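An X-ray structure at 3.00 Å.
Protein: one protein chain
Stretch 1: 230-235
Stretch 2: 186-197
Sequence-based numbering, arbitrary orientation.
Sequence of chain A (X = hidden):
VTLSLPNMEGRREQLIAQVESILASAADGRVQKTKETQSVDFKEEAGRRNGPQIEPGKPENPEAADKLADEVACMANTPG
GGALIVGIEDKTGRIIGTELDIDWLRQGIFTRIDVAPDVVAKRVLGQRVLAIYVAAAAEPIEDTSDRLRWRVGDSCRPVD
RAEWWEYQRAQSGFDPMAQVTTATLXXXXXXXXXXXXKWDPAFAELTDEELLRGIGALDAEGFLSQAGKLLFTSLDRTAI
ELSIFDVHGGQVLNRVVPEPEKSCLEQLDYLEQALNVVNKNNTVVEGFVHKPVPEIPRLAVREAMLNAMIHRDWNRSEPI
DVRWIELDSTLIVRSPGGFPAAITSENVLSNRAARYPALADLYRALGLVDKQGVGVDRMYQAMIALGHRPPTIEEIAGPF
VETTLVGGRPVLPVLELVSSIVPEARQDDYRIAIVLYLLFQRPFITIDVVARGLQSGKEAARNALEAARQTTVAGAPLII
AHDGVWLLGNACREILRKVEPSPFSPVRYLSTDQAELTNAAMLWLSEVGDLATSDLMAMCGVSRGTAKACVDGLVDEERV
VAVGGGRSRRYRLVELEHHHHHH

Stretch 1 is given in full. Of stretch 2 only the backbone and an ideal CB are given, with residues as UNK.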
# COMPACT_ATOMS: atom_id res chain seq x y z
N LEU A 230 15.28 16.31 -4.00
CA LEU A 230 14.55 16.61 -2.78
C LEU A 230 15.03 15.75 -1.62
O LEU A 230 15.04 16.20 -0.47
CB LEU A 230 13.06 16.40 -3.04
CG LEU A 230 11.97 16.99 -2.14
CD1 LEU A 230 11.27 15.90 -1.38
CD2 LEU A 230 12.56 18.01 -1.19
N LEU A 231 15.45 14.53 -1.91
CA LEU A 231 15.90 13.62 -0.86
C LEU A 231 17.37 13.66 -0.43
O LEU A 231 17.66 13.55 0.75
CB LEU A 231 15.52 12.18 -1.22
CG LEU A 231 14.39 11.61 -0.34
CD1 LEU A 231 13.21 12.56 -0.32
CD2 LEU A 231 13.97 10.25 -0.87
N PHE A 232 18.29 13.84 -1.38
CA PHE A 232 19.70 13.86 -1.02
C PHE A 232 20.38 15.22 -1.10
O PHE A 232 21.59 15.33 -0.90
CB PHE A 232 20.46 12.87 -1.89
CG PHE A 232 20.04 11.45 -1.68
CD1 PHE A 232 18.99 10.90 -2.40
CD2 PHE A 232 20.71 10.65 -0.76
CE1 PHE A 232 18.62 9.56 -2.22
CE2 PHE A 232 20.35 9.31 -0.57
CZ PHE A 232 19.30 8.77 -1.30
N THR A 233 19.59 16.26 -1.36
CA THR A 233 20.08 17.62 -1.48
C THR A 233 19.35 18.55 -0.53
O THR A 233 18.13 18.44 -0.35
CB THR A 233 19.85 18.14 -2.92
OG1 THR A 233 20.87 17.61 -3.78
CG2 THR A 233 19.86 19.66 -2.96
N SER A 234 20.08 19.48 0.07
CA SER A 234 19.45 20.42 0.99
C SER A 234 18.39 21.25 0.28
O SER A 234 18.66 21.81 -0.79
CB SER A 234 20.49 21.34 1.65
OG SER A 234 21.39 21.94 0.74
N LEU A 235 17.19 21.33 0.85
CA LEU A 235 16.14 22.10 0.21
C LEU A 235 16.04 23.49 0.83
O LEU A 235 14.98 24.11 0.84
CB LEU A 235 14.78 21.39 0.28
CG LEU A 235 14.01 21.41 1.60
CD1 LEU A 235 12.68 20.70 1.44
CD2 LEU A 235 14.86 20.77 2.67
N UNK A 186 27.47 15.75 -7.34
CA UNK A 186 28.19 16.62 -6.43
C UNK A 186 27.31 17.40 -5.48
O UNK A 186 27.81 18.01 -4.53
CB UNK A 186 29.04 17.60 -7.24
N UNK A 187 26.00 17.38 -5.72
CA UNK A 187 25.06 18.10 -4.87
C UNK A 187 24.50 17.21 -3.76
O UNK A 187 23.88 17.70 -2.83
CB UNK A 187 23.92 18.66 -5.71
N UNK A 188 24.73 15.91 -3.88
CA UNK A 188 24.26 14.96 -2.88
C UNK A 188 25.12 15.02 -1.63
O UNK A 188 26.34 14.81 -1.69
CB UNK A 188 24.25 13.54 -3.45
N UNK A 189 24.50 15.29 -0.49
CA UNK A 189 25.24 15.39 0.76
C UNK A 189 25.66 14.02 1.27
O UNK A 189 24.88 13.07 1.25
CB UNK A 189 24.40 16.11 1.82
N UNK A 190 26.92 13.89 1.71
CA UNK A 190 27.40 12.60 2.22
C UNK A 190 26.58 12.11 3.41
O UNK A 190 26.39 10.91 3.59
CB UNK A 190 28.87 12.71 2.62
N UNK A 191 26.09 13.05 4.20
CA UNK A 191 25.29 12.72 5.37
C UNK A 191 24.01 12.01 4.97
O UNK A 191 23.57 11.06 5.64
CB UNK A 191 24.96 13.98 6.17
N UNK A 192 23.41 12.48 3.89
CA UNK A 192 22.17 11.90 3.38
C UNK A 192 22.45 10.51 2.84
O UNK A 192 21.68 9.58 3.07
CB UNK A 192 21.55 12.79 2.30
N UNK A 193 23.55 10.39 2.11
CA UNK A 193 23.92 9.11 1.54
C UNK A 193 24.24 8.14 2.65
O UNK A 193 23.87 6.96 2.59
CB UNK A 193 25.11 9.25 0.59
N UNK A 194 24.92 8.63 3.67
CA UNK A 194 25.29 7.78 4.80
C UNK A 194 24.02 7.20 5.43
O UNK A 194 23.98 6.02 5.79
CB UNK A 194 26.10 8.57 5.83
N UNK A 195 23.00 8.04 5.56
CA UNK A 195 21.72 7.67 6.12
C UNK A 195 21.07 6.56 5.34
O UNK A 195 20.54 5.61 5.92
CB UNK A 195 20.79 8.88 6.17
N UNK A 196 21.07 6.70 4.02
CA UNK A 196 20.46 5.71 3.16
C UNK A 196 21.15 4.38 3.34
O UNK A 196 20.49 3.34 3.34
CB UNK A 196 20.51 6.15 1.70
N UNK A 197 22.46 4.42 3.53
CA UNK A 197 23.27 3.21 3.72
C UNK A 197 23.02 2.53 5.05
O UNK A 197 23.05 1.31 5.14
CB UNK A 197 24.76 3.55 3.60

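At position 186, in a short 3-10 segment, the ideal CB has nothing of the first stretch within 5.5 Å, so almost any residue would suit; it is Gly 186.

At 187 the CB points sideways, 3.8 Å from Thr 233 OG1, with open space beyond. A small or polar side chain would fit, as would a longer one that turns outward. The backbone offers more: its carbonyl oxygen accepts a weak hydrogen bond from Thr 233, OG1 to O of 187 being 3.2 Å. The residue is Asp 187, whose carboxylate leads away from the first stretch.

Position 188 has the closest CA approach, 5.0 Å from the CA of Phe 232. Its CA also makes a CA-H...O contact of 3.3 Å with Phe 232 O, and its CB points sideways, 4.1 Å from that oxygen. Small or moderate apolar residues suit such proximity. Ala 188 sets its CB 4.2 Å from Phe 232 CB.

Position 189 precedes the helix as its N-cap, where Ser, Thr, Asp or Asn are common. Its amide donates to a carbonyl at the end of the other helix, N of 189 to Phe 232 O being 2.9 Å at a nearly straight 164°. This bond uses no side-chain atom, and the sideways CB leaves room for a long chain running along Thr 233 and Ser 234. Arg 189 takes that course: its CD lies 3.8 Å from Ser 234 N, and water 1 O lies 3.3 Å from Arg 189 NE, a weak hydrogen bond in which the water accepts, and 2.5 Å from Ser 234 OG.

Position 190, the first helical residue, points away with phi -60; Pro is one of many acceptable choices, and Pro 190 occupies it. Positions 191, out of reach, and 194, pointing away, tolerate most residues; they are Ala 191 and Ala 194.

At 192 the CB points toward the first stretch, 3.8 Å from Phe 232 CD2 and 4.3 Å from Leu 231 O. So little space favours a small residue, and Ala 192 packs its methyl against the ring.

The CB of 193 points sideways, 4.8 Å from Phe 232 CD2, so a branched or flexible apolar chain could reach the ring. Leu 193 does, with CD2 3.9 Å from Phe 232 CE2.

Position 195 points toward the first stretch, but its ideal CB has none of it within 5.5 Å, so many sizes would fit; Leu 195 makes no contact.

At 196 the CB again points toward, 3.9 Å from Phe 232 CE2, favouring a small apolar group. Ala 196 meets the ring at its edge. Position 197 is out of reach and would take almost any residue; the guanidinium of Arg 197 is hydrogen-bonded elsewhere in the structure.

Stretch 2 186-197: GDARPAALALAR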
# COMPACT_ATOMS: atom_id res chain seq x y z
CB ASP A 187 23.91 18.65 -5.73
CG ASP A 187 24.36 19.75 -6.69
OD1 ASP A 187 24.01 19.65 -7.90
OD2 ASP A 187 25.04 20.70 -6.25
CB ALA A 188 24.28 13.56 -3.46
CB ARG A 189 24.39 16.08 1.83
CG ARG A 189 23.37 17.06 1.25
CD ARG A 189 22.73 17.91 2.31
NE ARG A 189 23.64 18.94 2.77
CZ ARG A 189 23.92 19.16 4.05
NH1 ARG A 189 24.76 20.14 4.39
NH2 ARG A 189 23.37 18.40 4.99
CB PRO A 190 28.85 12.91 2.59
CG PRO A 190 28.81 14.38 2.92
CD PRO A 190 27.97 14.92 1.80
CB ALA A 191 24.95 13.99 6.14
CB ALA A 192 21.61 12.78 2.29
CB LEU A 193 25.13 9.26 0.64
CG LEU A 193 24.77 9.81 -0.73
CD1 LEU A 193 26.00 10.33 -1.42
CD2 LEU A 193 24.09 8.73 -1.54
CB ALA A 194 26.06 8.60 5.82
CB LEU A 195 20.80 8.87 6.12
CG LEU A 195 20.78 9.67 7.40
CD1 LEU A 195 20.01 10.95 7.22
CD2 LEU A 195 20.17 8.80 8.48
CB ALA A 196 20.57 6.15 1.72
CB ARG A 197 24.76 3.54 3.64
CG ARG A 197 25.22 3.99 2.29
CD ARG A 197 26.66 4.47 2.35
NE ARG A 197 27.15 4.72 1.01
CZ ARG A 197 27.24 3.78 0.08
NH1 ARG A 197 26.88 2.53 0.37
NH2 ARG A 197 27.65 4.08 -1.15
O HOH W 1 23.39 20.67 -0.08
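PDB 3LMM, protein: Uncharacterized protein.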